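Local coordinates for protein 6-phospho-beta-d glycosidase (Streptococcus pyogenes, PDB 5FOO) that probably hydrolyses 6-phospho-beta-glucosides as a family 1 glycoside hydrolase, and binds the probe 6-phosphocyclophellitol, at residues F243-N248 / W317-Y323. The protein carries 1 engineered substitution. Sequence-based numbering, arbitrary orientation.
Sequences FAELWN and WSPEWYY. With EDO (1,2-ethanediol), chain L; EDO (1,2-ethanediol), chain K.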
loop_
_atom_site.group_PDB
_atom_site.type_symbol
_atom_site.label_atom_id
_atom_site.label_comp_id
_atom_site.label_asym_id
_atom_site.label_seq_id
_atom_site.Cartn_x
_atom_site.Cartn_y
_atom_site.Cartn_z
ATOM N N PHE A 243 -10.069 19.301 -7.246
ATOM C CA PHE A 243 -10.994 18.216 -6.990
ATOM C C PHE A 243 -10.253 16.885 -6.969
ATOM O O PHE A 243 -10.537 16.038 -6.134
ATOM C CB PHE A 243 -12.270 18.204 -7.892
ATOM C CG PHE A 243 -13.192 17.061 -7.546
ATOM C CD1 PHE A 243 -14.120 17.178 -6.516
ATOM C CD2 PHE A 243 -13.012 15.822 -8.126
ATOM C CE1 PHE A 243 -14.879 16.075 -6.143
ATOM C CE2 PHE A 243 -13.798 14.708 -7.744
ATOM C CZ PHE A 243 -14.712 14.836 -6.766
ATOM N N ALA A 244 -9.265 16.692 -7.840
ATOM C CA ALA A 244 -8.549 15.448 -7.837
ATOM C C ALA A 244 -7.842 15.175 -6.483
ATOM O O ALA A 244 -7.735 14.005 -6.048
ATOM C CB ALA A 244 -7.570 15.377 -8.946
ATOM N N GLU A 245 -7.419 16.248 -5.819
ATOM C CA GLU A 245 -6.806 16.117 -4.471
ATOM C C GLU A 245 -7.854 15.795 -3.477
ATOM O O GLU A 245 -7.655 14.889 -2.679
ATOM C CB GLU A 245 -6.019 17.353 -4.059
ATOM C CG GLU A 245 -4.903 17.584 -5.076
ATOM C CD GLU A 245 -3.540 17.817 -4.529
ATOM O OE1 GLU A 245 -3.450 18.125 -3.353
ATOM O OE2 GLU A 245 -2.566 17.701 -5.313
ATOM N N LEU A 246 -8.992 16.482 -3.548
ATOM C CA LEU A 246 -10.063 16.210 -2.583
ATOM C C LEU A 246 -10.429 14.737 -2.482
ATOM O O LEU A 246 -10.624 14.226 -1.368
ATOM C CB LEU A 246 -11.358 16.962 -2.872
ATOM C CG LEU A 246 -11.498 18.422 -2.543
ATOM C CD1 LEU A 246 -12.857 18.872 -3.065
ATOM C CD2 LEU A 246 -11.426 18.625 -1.042
ATOM N N TRP A 247 -10.605 14.106 -3.651
ATOM C CA TRP A 247 -10.938 12.714 -3.778
ATOM C C TRP A 247 -9.735 11.798 -3.508
ATOM O O TRP A 247 -9.820 10.943 -2.648
ATOM C CB TRP A 247 -11.564 12.402 -5.179
ATOM C CG TRP A 247 -11.828 10.966 -5.401
ATOM C CD1 TRP A 247 -11.049 10.120 -6.141
ATOM C CD2 TRP A 247 -12.940 10.176 -4.935
ATOM N NE1 TRP A 247 -11.560 8.869 -6.117
ATOM C CE2 TRP A 247 -12.713 8.866 -5.358
ATOM C CE3 TRP A 247 -14.075 10.437 -4.163
ATOM C CZ2 TRP A 247 -13.579 7.849 -5.082
ATOM C CZ3 TRP A 247 -14.932 9.426 -3.898
ATOM C CH2 TRP A 247 -14.682 8.137 -4.341
ATOM N N ASN A 248 -8.670 11.929 -4.280
ATOM C CA ASN A 248 -7.588 10.934 -4.248
ATOM C C ASN A 248 -6.725 11.004 -2.973
ATOM O O ASN A 248 -6.111 10.018 -2.615
ATOM C CB ASN A 248 -6.681 10.992 -5.497
ATOM C CG ASN A 248 -7.439 10.655 -6.769
ATOM O OD1 ASN A 248 -7.732 9.487 -7.038
ATOM N ND2 ASN A 248 -7.850 11.689 -7.515
ATOM N N TRP A 317 -21.379 7.646 -11.725
ATOM C CA TRP A 317 -20.509 8.652 -11.131
ATOM C C TRP A 317 -19.027 8.207 -11.173
ATOM O O TRP A 317 -18.711 7.029 -11.072
ATOM C CB TRP A 317 -20.948 9.021 -9.703
ATOM C CG TRP A 317 -20.228 10.255 -9.166
ATOM C CD1 TRP A 317 -20.590 11.544 -9.341
ATOM C CD2 TRP A 317 -19.008 10.284 -8.402
ATOM N NE1 TRP A 317 -19.686 12.376 -8.698
ATOM C CE2 TRP A 317 -18.699 11.621 -8.148
ATOM C CE3 TRP A 317 -18.150 9.308 -7.911
ATOM C CZ2 TRP A 317 -17.566 12.006 -7.420
ATOM C CZ3 TRP A 317 -17.005 9.722 -7.160
ATOM C CH2 TRP A 317 -16.744 11.032 -6.939
ATOM N N SER A 318 -18.155 9.182 -11.430
ATOM C CA SER A 318 -16.723 8.997 -11.365
ATOM C C SER A 318 -16.069 10.325 -10.940
ATOM O O SER A 318 -16.537 11.378 -11.319
ATOM C CB SER A 318 -16.146 8.564 -12.724
ATOM O OG SER A 318 -14.767 8.814 -12.724
ATOM N N PRO A 319 -14.961 10.273 -10.168
ATOM C CA PRO A 319 -14.207 11.499 -9.849
ATOM C C PRO A 319 -13.658 12.173 -11.091
ATOM O O PRO A 319 -13.503 13.410 -11.119
ATOM C CB PRO A 319 -13.066 10.987 -8.906
ATOM C CG PRO A 319 -12.962 9.511 -9.183
ATOM C CD PRO A 319 -14.384 9.073 -9.544
ATOM N N GLU A 320 -13.430 11.370 -12.131
ATOM C CA GLU A 320 -12.981 11.837 -13.447
ATOM C C GLU A 320 -13.989 12.616 -14.290
ATOM O O GLU A 320 -13.650 13.100 -15.393
ATOM C CB GLU A 320 -12.353 10.687 -14.270
ATOM C CG GLU A 320 -11.152 10.056 -13.559
ATOM C CD GLU A 320 -10.159 9.338 -14.473
ATOM O OE1 GLU A 320 -10.491 8.999 -15.621
ATOM O OE2 GLU A 320 -9.028 9.069 -14.018
ATOM N N TRP A 321 -15.178 12.815 -13.762
ATOM C CA TRP A 321 -16.059 13.856 -14.263
ATOM C C TRP A 321 -15.394 15.207 -14.146
ATOM O O TRP A 321 -15.761 16.068 -14.881
ATOM C CB TRP A 321 -17.346 14.003 -13.429
ATOM C CG TRP A 321 -18.449 12.898 -13.558
ATOM C CD1 TRP A 321 -18.342 11.692 -14.163
ATOM C CD2 TRP A 321 -19.787 12.968 -13.020
ATOM N NE1 TRP A 321 -19.544 11.005 -14.052
ATOM C CE2 TRP A 321 -20.441 11.778 -13.364
ATOM C CE3 TRP A 321 -20.493 13.944 -12.313
ATOM C CZ2 TRP A 321 -21.785 11.518 -13.001
ATOM C CZ3 TRP A 321 -21.809 13.683 -11.930
ATOM C CH2 TRP A 321 -22.433 12.473 -12.263
ATOM N N TYR A 322 -14.509 15.429 -13.158
ATOM C CA TYR A 322 -13.975 16.751 -12.889
ATOM C C TYR A 322 -12.521 16.949 -13.331
ATOM O O TYR A 322 -11.978 18.036 -13.119
ATOM C CB TYR A 322 -14.133 17.096 -11.399
ATOM C CG TYR A 322 -15.564 17.084 -10.973
ATOM C CD1 TYR A 322 -16.417 18.081 -11.365
ATOM C CD2 TYR A 322 -16.101 15.988 -10.284
ATOM C CE1 TYR A 322 -17.774 18.036 -11.047
ATOM C CE2 TYR A 322 -17.444 15.939 -9.925
ATOM C CZ TYR A 322 -18.293 16.959 -10.324
ATOM O OH TYR A 322 -19.645 16.946 -9.975
ATOM N N TYR A 323 -11.878 15.929 -13.903
ATOM C CA TYR A 323 -10.500 16.077 -14.360
ATOM C C TYR A 323 -10.160 14.919 -15.277
ATOM O O TYR A 323 -10.755 13.901 -15.160
ATOM C CB TYR A 323 -9.505 16.102 -13.147
ATOM C CG TYR A 323 -9.506 14.845 -12.277
ATOM C CD1 TYR A 323 -8.714 13.750 -12.603
ATOM C CD2 TYR A 323 -10.354 14.737 -11.172
ATOM C CE1 TYR A 323 -8.747 12.542 -11.849
ATOM C CE2 TYR A 323 -10.406 13.548 -10.398
ATOM C CZ TYR A 323 -9.583 12.468 -10.733
ATOM O OH TYR A 323 -9.611 11.345 -9.982
HETATM C C1 EDO L . -10.466 11.135 -18.025
HETATM O O1 EDO L . -10.380 10.626 -19.393
HETATM C C2 EDO L . -11.882 11.634 -17.684
HETATM O O2 EDO L . -12.034 12.884 -16.931
HETATM C C1 EDO K . -15.186 13.542 -18.334
HETATM O O1 EDO K . -15.975 14.661 -17.837
HETATM C C2 EDO K . -15.865 12.212 -17.994
HETATM O O2 EDO K . -14.832 11.234 -17.790
#
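Pro319 lies over one face of the Trp247 indole: its CB is 3.7 Å from the centroid of the five-membered ring and close to the ring normal, which defines a CH-pi contact. The benzo end of the same face receives Trp317, whose six-membered ring comes edge-on with the planes at 64°. Both Phe243 and Trp247 hold CG anti to the backbone N (chi1 176° for Trp247), and these two residues, one helical turn apart, thereby send their rings across to the 317-323 loop. The edge of Tyr322 meets a face of Phe243, CD2 of Tyr322 approaching CE2 of Phe243 to 3.7 Å. Within the TIM barrel of this family, the contact packs helix 235-258, which follows the fifth barrel strand, against the long connection after the sixth. The Tyr323 ring is sandwiched between the Ala244 methyl, CB centred over one face, and Glu320 CA over the opposite face. The OH of Tyr323 accepts a nearly straight bond from Asn248 ND2 (3.1 Å, 176°), lying in the plane of that amide; the other N-H of ND2 goes to Ala244 O at 2.7 Å, which fixes the amide's rotation. The buried indole nitrogens of Trp247 and Trp317 are satisfied by Glu171 and Asp272, and the latter carboxylate also binds Tyr322 OH.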